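Carbohydrate kinase, FGGY (PDB 3H6E) probably phosphorylates a carbohydrate, as a kinase of the FGGY family with the two-domain, actin-like ATPase fold. Local coordinates at residues 261-266 and 383-388; 279-284 and 344-349; 301-306 and 339-344. All blocks are in the same frame, centred on the assembly; numbering follows the deposited sequence.

Contact 1: 261-266 and 383-388; sequences FIAMRL and DLIGST
Arg-265 NH1 is held across the contact by one hydrogen bond, to the carbonyl O of Ile-385; all three guanidinium nitrogens are engaged, NE in a salt bridge with Glu-251 and NH2 elsewhere in the structure. The bond from Arg-265 NH1 to Ile-385 O is 2.7 Å long with an N-H...O angle of 153°; the oxygen lies almost in the guanidinium plane and is met on a lone pair. Gly-386 O lies over one face of the same group, 3.0 Å from Arg-265 NH1, but the angle is too poor for a hydrogen bond. The arginine has CG anti to the backbone N (chi1 168°) and an extended chain. Its target is the C-terminal end of helix 363-384, closed by a Schellman motif in which Gly-386 takes positive phi and its N bonds back to Asp-383 O. Strand 261-266 of the C-terminal FGGY domain is thus joined to the turn that leads into strand 390-394, two places along the same sheet, beyond strand 252-256. Ile-385 lays its CD1 against the strand, 3.9 Å from Ala-263 CB and 4.1 Å from Arg-265 CB. Ser-387 OG also approaches Arg-265 CB, at 3.9 Å, while hydrogen-bonding to Thr-253 OG1.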
loop_
_atom_site.group_PDB
_atom_site.type_symbol
_atom_site.label_atom_id
_atom_site.label_comp_id
_atom_site.label_asym_id
_atom_site.label_seq_id
_atom_site.Cartn_x
_atom_site.Cartn_y
_atom_site.Cartn_z
ATOM N N PHE A 261 2.211 9.479 3.115
ATOM C CA PHE A 261 3.324 8.860 3.815
ATOM C C PHE A 261 2.741 7.751 4.683
ATOM O O PHE A 261 1.912 8.014 5.552
ATOM C CB PHE A 261 4.037 9.882 4.696
ATOM C CG PHE A 261 4.915 10.835 3.942
ATOM C CD1 PHE A 261 4.539 11.318 2.699
ATOM C CD2 PHE A 261 6.109 11.275 4.493
ATOM C CE1 PHE A 261 5.347 12.206 2.012
ATOM C CE2 PHE A 261 6.920 12.166 3.814
ATOM C CZ PHE A 261 6.541 12.630 2.572
ATOM N N ILE A 262 3.156 6.513 4.439
ATOM C CA ILE A 262 2.595 5.378 5.160
ATOM C C ILE A 262 3.666 4.528 5.825
ATOM O O ILE A 262 4.568 4.017 5.165
ATOM C CB ILE A 262 1.753 4.475 4.239
ATOM C CG1 ILE A 262 0.669 5.293 3.536
ATOM C CG2 ILE A 262 1.131 3.334 5.036
ATOM C CD1 ILE A 262 -0.162 4.491 2.562
ATOM N N ALA A 263 3.556 4.384 7.141
ATOM C CA ALA A 263 4.457 3.533 7.899
ATOM C C ALA A 263 3.828 2.162 8.104
ATOM O O ALA A 263 2.783 2.039 8.744
ATOM C CB ALA A 263 4.794 4.171 9.237
HETATM N N MSE A 264 4.465 1.133 7.553
HETATM C CA MSE A 264 4.010 -0.235 7.740
HETATM C C MSE A 264 5.074 -1.036 8.473
HETATM O O MSE A 264 6.154 -1.296 7.937
HETATM C CB MSE A 264 3.696 -0.874 6.394
HETATM C CG MSE A 264 2.682 -0.086 5.574
HETATM SE SE MSE A 264 2.419 -0.840 3.796
HETATM C CE MSE A 264 1.549 -2.512 4.299
ATOM N N ARG A 265 4.768 -1.419 9.707
ATOM C CA ARG A 265 5.737 -2.113 10.543
ATOM C C ARG A 265 5.613 -3.630 10.452
ATOM O O ARG A 265 4.513 -4.175 10.398
ATOM C CB ARG A 265 5.599 -1.668 12.000
ATOM C CG ARG A 265 6.364 -2.538 12.975
ATOM C CD ARG A 265 6.113 -2.127 14.408
ATOM N NE ARG A 265 6.773 -3.038 15.335
ATOM C CZ ARG A 265 6.578 -3.057 16.648
ATOM N NH1 ARG A 265 5.733 -2.210 17.211
ATOM N NH2 ARG A 265 7.231 -3.931 17.396
ATOM N N LEU A 266 6.757 -4.303 10.441
ATOM C CA LEU A 266 6.804 -5.759 10.467
ATOM C C LEU A 266 7.340 -6.198 11.821
ATOM O O LEU A 266 8.542 -6.413 11.977
ATOM C CB LEU A 266 7.707 -6.282 9.353
ATOM C CG LEU A 266 7.411 -5.718 7.961
ATOM C CD1 LEU A 266 8.560 -5.973 6.988
ATOM C CD2 LEU A 266 6.103 -6.279 7.429
ATOM N N ASP A 383 6.132 6.257 15.932
ATOM C CA ASP A 383 6.035 5.952 17.360
ATOM C C ASP A 383 4.666 5.419 17.777
ATOM O O ASP A 383 4.575 4.592 18.679
ATOM C CB ASP A 383 6.406 7.174 18.202
ATOM C CG ASP A 383 7.899 7.422 18.228
ATOM O OD1 ASP A 383 8.652 6.483 17.888
ATOM O OD2 ASP A 383 8.317 8.543 18.587
ATOM N N LEU A 384 3.608 5.897 17.129
ATOM C CA LEU A 384 2.257 5.395 17.391
ATOM C C LEU A 384 2.143 3.879 17.240
ATOM O O LEU A 384 1.303 3.256 17.879
ATOM C CB LEU A 384 1.236 6.075 16.473
ATOM C CG LEU A 384 0.366 7.196 17.047
ATOM C CD1 LEU A 384 1.102 7.994 18.112
ATOM C CD2 LEU A 384 -0.145 8.101 15.932
ATOM N N ILE A 385 2.986 3.291 16.397
ATOM C CA ILE A 385 2.897 1.863 16.099
ATOM C C ILE A 385 4.086 1.070 16.638
ATOM O O ILE A 385 4.187 -0.134 16.411
ATOM C CB ILE A 385 2.755 1.603 14.576
ATOM C CG1 ILE A 385 3.911 2.249 13.810
ATOM C CG2 ILE A 385 1.422 2.132 14.064
ATOM C CD1 ILE A 385 3.880 1.988 12.316
ATOM N N GLY A 386 4.986 1.747 17.344
ATOM C CA GLY A 386 6.119 1.085 17.964
ATOM C C GLY A 386 7.241 0.722 17.009
ATOM O O GLY A 386 7.991 -0.221 17.264
ATOM N N SER A 387 7.363 1.469 15.914
ATOM C CA SER A 387 8.440 1.251 14.947
ATOM C C SER A 387 9.803 1.488 15.586
ATOM O O SER A 387 10.038 2.528 16.201
ATOM C CB SER A 387 8.284 2.172 13.731
ATOM O OG SER A 387 7.273 1.718 12.850
ATOM N N THR A 388 10.698 0.517 15.431
ATOM C CA THR A 388 12.057 0.629 15.939
ATOM C C THR A 388 13.029 -0.165 15.079
ATOM O O THR A 388 12.619 -0.930 14.206
ATOM C CB THR A 388 12.169 0.098 17.378
ATOM O OG1 THR A 388 11.693 -1.253 17.427
ATOM C CG2 THR A 388 11.366 0.959 18.340
#

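Contact 2: 279-284 and 344-349; sequences ARDCLV and RGFGPY
The loop 344-349 passes close to the turn that leads into strand 282-286, with Arg-280 CA 4.2 Å from Pro-348 CA, and Asp-281, the last residue before the strand, has positive phi (69°). Strand 282-286 is an outermost strand of the seven-stranded sheet of the C-terminal FGGY domain, so the contact joins the loop between strands 337-339 and 355-357 to the edge of that sheet. Asp-281 directs its side chain at the loop, where OD2 accepts from Gly-347 N at 2.5 Å along a nearly straight path (169°), using the anti lone pair, the one away from OD1. The other oxygen, OD1, forms a salt bridge with Arg-297 NE on strand 292-298, so the carboxylate links the loop to the adjacent strand. Arg-280 runs alongside Pro-348, its chain bent at chi3 (72°). Pro-348 CB sits over one face of the guanidinium, toward its rim. Arg-280 NH1 comes close to Pro-348 O, though with poor hydrogen-bond geometry, and Arg-280 CG lies 3.1 Å from that same oxygen. Tyr-349 offers at most a weak cation-pi attraction, with Arg-280 CZ 5.5 Å from the ring centroid, and its OH hydrogen-bonds to Thr-380 OG1 on helix 363-384. With Gly-347 N on one oxygen and Arg-297 on the other, the Asp-281 carboxylate is fixed in rotation, and the nearby arginine charge would be expected to favour its ionised form.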
loop_
_atom_site.group_PDB
_atom_site.type_symbol
_atom_site.label_atom_id
_atom_site.label_comp_id
_atom_site.label_asym_id
_atom_site.label_seq_id
_atom_site.Cartn_x
_atom_site.Cartn_y
_atom_site.Cartn_z
ATOM N N ALA A 279 -8.318 7.558 15.655
ATOM C CA ALA A 279 -8.476 8.973 15.348
ATOM C C ALA A 279 -7.179 9.630 14.893
ATOM O O ALA A 279 -7.195 10.724 14.330
ATOM C CB ALA A 279 -9.053 9.709 16.536
ATOM N N ARG A 280 -6.053 8.969 15.133
ATOM C CA ARG A 280 -4.771 9.539 14.737
ATOM C C ARG A 280 -4.217 8.882 13.474
ATOM O O ARG A 280 -3.011 8.903 13.217
ATOM C CB ARG A 280 -3.773 9.518 15.900
ATOM C CG ARG A 280 -3.910 10.739 16.802
ATOM C CD ARG A 280 -3.357 10.516 18.199
ATOM N NE ARG A 280 -1.899 10.456 18.235
ATOM C CZ ARG A 280 -1.102 11.513 18.129
ATOM N NH1 ARG A 280 -1.618 12.718 17.964
ATOM N NH2 ARG A 280 0.212 11.360 18.180
ATOM N N ASP A 281 -5.127 8.311 12.688
ATOM C CA ASP A 281 -4.824 7.807 11.353
ATOM C C ASP A 281 -3.915 6.571 11.363
ATOM O O ASP A 281 -2.966 6.475 10.582
ATOM C CB ASP A 281 -4.227 8.920 10.483
ATOM C CG ASP A 281 -4.851 8.972 9.096
ATOM O OD1 ASP A 281 -5.361 7.927 8.643
ATOM O OD2 ASP A 281 -4.848 10.056 8.466
ATOM N N CYS A 282 -4.213 5.629 12.253
ATOM C CA CYS A 282 -3.538 4.335 12.264
ATOM C C CYS A 282 -4.483 3.261 11.736
ATOM O O CYS A 282 -5.697 3.458 11.697
ATOM C CB CYS A 282 -3.072 3.976 13.677
ATOM S SG CYS A 282 -1.791 5.064 14.362
ATOM N N LEU A 283 -3.925 2.128 11.327
ATOM C CA LEU A 283 -4.729 1.006 10.860
ATOM C C LEU A 283 -3.929 -0.292 10.947
ATOM O O LEU A 283 -2.728 -0.273 11.221
ATOM C CB LEU A 283 -5.225 1.241 9.428
ATOM C CG LEU A 283 -4.187 1.335 8.302
ATOM C CD1 LEU A 283 -4.802 0.919 6.974
ATOM C CD2 LEU A 283 -3.579 2.732 8.208
ATOM N N VAL A 284 -4.592 -1.418 10.727
ATOM C CA VAL A 284 -3.915 -2.700 10.806
ATOM C C VAL A 284 -4.041 -3.501 9.522
ATOM O O VAL A 284 -5.128 -3.941 9.160
ATOM C CB VAL A 284 -4.440 -3.561 11.962
ATOM C CG1 VAL A 284 -3.589 -4.826 12.085
ATOM C CG2 VAL A 284 -4.439 -2.767 13.264
ATOM N N ARG A 344 -6.448 19.019 7.424
ATOM C CA ARG A 344 -7.451 18.795 8.466
ATOM C C ARG A 344 -8.106 17.427 8.342
ATOM O O ARG A 344 -8.598 17.065 7.276
ATOM C CB ARG A 344 -8.534 19.874 8.411
ATOM C CG ARG A 344 -8.163 21.174 9.085
ATOM C CD ARG A 344 -8.281 21.072 10.594
ATOM N NE ARG A 344 -9.670 21.077 11.047
ATOM C CZ ARG A 344 -10.033 21.299 12.307
ATOM N NH1 ARG A 344 -9.111 21.539 13.230
ATOM N NH2 ARG A 344 -11.313 21.286 12.650
ATOM N N GLY A 345 -8.110 16.672 9.436
ATOM C CA GLY A 345 -8.769 15.381 9.466
ATOM C C GLY A 345 -7.894 14.193 9.104
ATOM O O GLY A 345 -8.368 13.061 9.075
ATOM N N PHE A 346 -6.616 14.438 8.838
ATOM C CA PHE A 346 -5.724 13.369 8.406
ATOM C C PHE A 346 -4.418 13.363 9.186
ATOM O O PHE A 346 -3.904 14.415 9.575
ATOM C CB PHE A 346 -5.432 13.492 6.909
ATOM C CG PHE A 346 -6.657 13.416 6.047
ATOM C CD1 PHE A 346 -7.065 12.206 5.506
ATOM C CD2 PHE A 346 -7.406 14.548 5.783
ATOM C CE1 PHE A 346 -8.194 12.131 4.713
ATOM C CE2 PHE A 346 -8.536 14.481 4.992
ATOM C CZ PHE A 346 -8.929 13.267 4.456
ATOM N N GLY A 347 -3.880 12.169 9.405
ATOM C CA GLY A 347 -2.610 12.027 10.088
ATOM C C GLY A 347 -2.730 11.974 11.598
ATOM O O GLY A 347 -3.831 11.855 12.144
ATOM N N PRO A 348 -1.583 12.055 12.284
ATOM C CA PRO A 348 -1.497 12.007 13.746
ATOM C C PRO A 348 -2.059 13.264 14.402
ATOM O O PRO A 348 -2.472 13.203 15.557
ATOM C CB PRO A 348 0.011 11.915 14.006
ATOM C CG PRO A 348 0.607 11.476 12.710
ATOM C CD PRO A 348 -0.254 12.072 11.655
ATOM N N TYR A 349 -2.074 14.380 13.679
ATOM C CA TYR A 349 -2.546 15.645 14.241
ATOM C C TYR A 349 -3.721 16.214 13.458
ATOM O O TYR A 349 -3.631 17.327 12.937
ATOM C CB TYR A 349 -1.418 16.678 14.249
ATOM C CG TYR A 349 -0.133 16.200 14.882
ATOM C CD1 TYR A 349 0.109 16.390 16.236
ATOM C CD2 TYR A 349 0.840 15.565 14.126
ATOM C CE1 TYR A 349 1.284 15.955 16.818
ATOM C CE2 TYR A 349 2.019 15.128 14.698
ATOM C CZ TYR A 349 2.233 15.326 16.043
ATOM O OH TYR A 349 3.405 14.901 16.613
#

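Contact 3: 301-306 and 339-344; sequences GREIET and LPTLMR
Glu-303 OE1 accepts from the backbone N of Leu-342 at 2.9 Å and is also bonded to Tyr-373 OH on helix 363-384. The amide comes to OE1 from above the carboxylate plane, 52° out of it, with an N-H...O angle of 157°. Thr-341 OG1 lies 3.4 Å from the same Glu-303 OE1, at best a weak bond. Thr-341 OG1, anti to its backbone N (chi1 -175°), accepts from Met-343 N at 3.2 Å and so closes an ST turn, just after the cis peptide bond that precedes Thr-341. The glutamate chain, extended beyond CG, crosses Leu-342 obliquely, with Glu-303 CB 3.8 Å from Leu-342 CB. Leu-342 CD2 reaches further along the helix, to 4.1 Å from Thr-306 CB. Toward the start of the helix, Arg-302 crosses selenomethionine Met-343 obliquely, Arg-302 CG to Met-343 CG at 3.6 Å, and its bent chain brings NH1 near SE. Thr-306 OG1 turns back to Arg-302 O, which also accepts from Thr-306 N. The contact sets helix 300-308 against the loop that follows strand 337-339, with Tyr-373 of helix 363-384 touching Thr-341 and Leu-342, and Pro-340 packing on Trp-464 of helix 457-468.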
loop_
_atom_site.group_PDB
_atom_site.type_symbol
_atom_site.label_atom_id
_atom_site.label_comp_id
_atom_site.label_asym_id
_atom_site.label_seq_id
_atom_site.Cartn_x
_atom_site.Cartn_y
_atom_site.Cartn_z
ATOM N N GLY A 301 3.032 14.124 1.427
ATOM C CA GLY A 301 3.274 14.730 0.129
ATOM C C GLY A 301 2.321 15.860 -0.206
ATOM O O GLY A 301 2.689 16.809 -0.899
ATOM N N ARG A 302 1.093 15.761 0.287
ATOM C CA ARG A 302 0.078 16.769 0.015
ATOM C C ARG A 302 0.372 18.068 0.759
ATOM O O ARG A 302 0.148 19.162 0.237
ATOM C CB ARG A 302 -1.305 16.247 0.403
ATOM C CG ARG A 302 -2.363 17.329 0.509
ATOM C CD ARG A 302 -2.633 17.978 -0.837
ATOM N NE ARG A 302 -3.271 17.056 -1.773
ATOM C CZ ARG A 302 -4.587 16.899 -1.885
ATOM N NH1 ARG A 302 -5.411 17.606 -1.120
ATOM N NH2 ARG A 302 -5.080 16.038 -2.766
ATOM N N GLU A 303 0.877 17.944 1.982
ATOM C CA GLU A 303 1.178 19.117 2.794
ATOM C C GLU A 303 2.406 19.836 2.253
ATOM O O GLU A 303 2.413 21.059 2.107
ATOM C CB GLU A 303 1.388 18.715 4.252
ATOM C CG GLU A 303 0.331 17.747 4.769
ATOM C CD GLU A 303 0.298 17.670 6.280
ATOM O OE1 GLU A 303 0.420 18.729 6.930
ATOM O OE2 GLU A 303 0.144 16.554 6.819
ATOM N N ILE A 304 3.442 19.067 1.949
ATOM C CA ILE A 304 4.639 19.619 1.338
ATOM C C ILE A 304 4.286 20.415 0.079
ATOM O O ILE A 304 4.777 21.528 -0.119
ATOM C CB ILE A 304 5.651 18.509 1.001
ATOM C CG1 ILE A 304 6.214 17.899 2.291
ATOM C CG2 ILE A 304 6.765 19.057 0.127
ATOM C CD1 ILE A 304 7.266 16.819 2.072
ATOM N N GLU A 305 3.422 19.845 -0.758
ATOM C CA GLU A 305 3.027 20.481 -2.010
ATOM C C GLU A 305 2.268 21.780 -1.768
ATOM O O GLU A 305 2.370 22.721 -2.553
ATOM C CB GLU A 305 2.169 19.540 -2.852
ATOM C CG GLU A 305 2.005 19.994 -4.293
ATOM C CD GLU A 305 0.707 19.519 -4.913
ATOM O OE1 GLU A 305 0.757 18.620 -5.779
ATOM O OE2 GLU A 305 -0.364 20.043 -4.525
ATOM N N THR A 306 1.496 21.826 -0.687
ATOM C CA THR A 306 0.827 23.061 -0.311
ATOM C C THR A 306 1.887 24.130 -0.083
ATOM O O THR A 306 1.738 25.269 -0.523
ATOM C CB THR A 306 -0.013 22.895 0.967
ATOM O OG1 THR A 306 -0.868 21.752 0.840
ATOM C CG2 THR A 306 -0.862 24.137 1.214
ATOM N N LEU A 339 3.968 24.235 11.939
ATOM C CA LEU A 339 3.114 23.462 12.836
ATOM C C LEU A 339 1.991 22.750 12.073
ATOM O O LEU A 339 1.397 23.322 11.162
ATOM C CB LEU A 339 2.530 24.364 13.922
ATOM C CG LEU A 339 3.527 25.259 14.662
ATOM C CD1 LEU A 339 2.846 25.955 15.824
ATOM C CD2 LEU A 339 4.725 24.465 15.150
ATOM N N PRO A 340 1.711 21.490 12.443
ATOM C CA PRO A 340 0.636 20.669 11.869
ATOM C C PRO A 340 -0.733 21.253 12.197
ATOM O O PRO A 340 -0.868 21.896 13.235
ATOM C CB PRO A 340 0.800 19.323 12.588
ATOM C CG PRO A 340 2.198 19.323 13.110
ATOM C CD PRO A 340 2.492 20.751 13.448
ATOM N N THR A 341 -1.732 21.028 11.346
ATOM C CA THR A 341 -1.577 20.231 10.135
ATOM C C THR A 341 -2.084 21.002 8.922
ATOM O O THR A 341 -2.868 21.943 9.054
ATOM C CB THR A 341 -2.382 18.915 10.224
ATOM O OG1 THR A 341 -2.114 18.108 9.071
ATOM C CG2 THR A 341 -3.871 19.206 10.288
ATOM N N LEU A 342 -1.645 20.589 7.738
ATOM C CA LEU A 342 -2.092 21.220 6.500
ATOM C C LEU A 342 -3.175 20.399 5.796
ATOM O O LEU A 342 -3.660 20.784 4.735
ATOM C CB LEU A 342 -0.908 21.485 5.563
ATOM C CG LEU A 342 0.132 22.468 6.107
ATOM C CD1 LEU A 342 1.209 21.733 6.900
ATOM C CD2 LEU A 342 0.757 23.282 4.981
HETATM N N MSE A 343 -3.545 19.270 6.398
HETATM C CA MSE A 343 -4.642 18.440 5.903
HETATM C C MSE A 343 -5.619 18.060 7.013
HETATM O O MSE A 343 -5.620 16.917 7.475
HETATM C CB MSE A 343 -4.112 17.161 5.252
HETATM C CG MSE A 343 -3.844 17.269 3.765
HETATM SE SE MSE A 343 -5.286 18.112 2.745
HETATM C CE MSE A 343 -6.785 16.950 3.179
ATOM N N ARG A 344 -6.448 19.019 7.424
ATOM C CA ARG A 344 -7.451 18.795 8.466
ATOM C C ARG A 344 -8.106 17.427 8.342
ATOM O O ARG A 344 -8.598 17.065 7.276
ATOM C CB ARG A 344 -8.534 19.874 8.411
ATOM C CG ARG A 344 -8.163 21.174 9.085
ATOM C CD ARG A 344 -8.281 21.072 10.594
ATOM N NE ARG A 344 -9.670 21.077 11.047
ATOM C CZ ARG A 344 -10.033 21.299 12.307
ATOM N NH1 ARG A 344 -9.111 21.539 13.230
ATOM N NH2 ARG A 344 -11.313 21.286 12.650
#

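Overall arrangement
All three contacts lie in the C-terminal FGGY domain and are nested along the chain: contact 3 within the loop closed by contact 2, and contact 2 within that closed by contact 1. Contacts 1 and 2, centres about 13 Å apart, both reach the seven-stranded sheet; Leu-384 packs on Arg-280, Cys-282 and Pro-348 between them. The centre of contact 3 is about 13 Å from that of contact 2 and about 20 Å from that of contact 1. Segments 339-344 and 344-349 overlap at Arg-344, and Tyr-349 packs on Pro-340 and Thr-341; Phe-261 meets Gly-301 and Ile-304. Helix 363-384 ends in contact 1 and touches contact 2 through Thr-380 and Leu-384 and contact 3 through Tyr-373, linking sheet edge, helix 300-308 and the loop after strand 337-339.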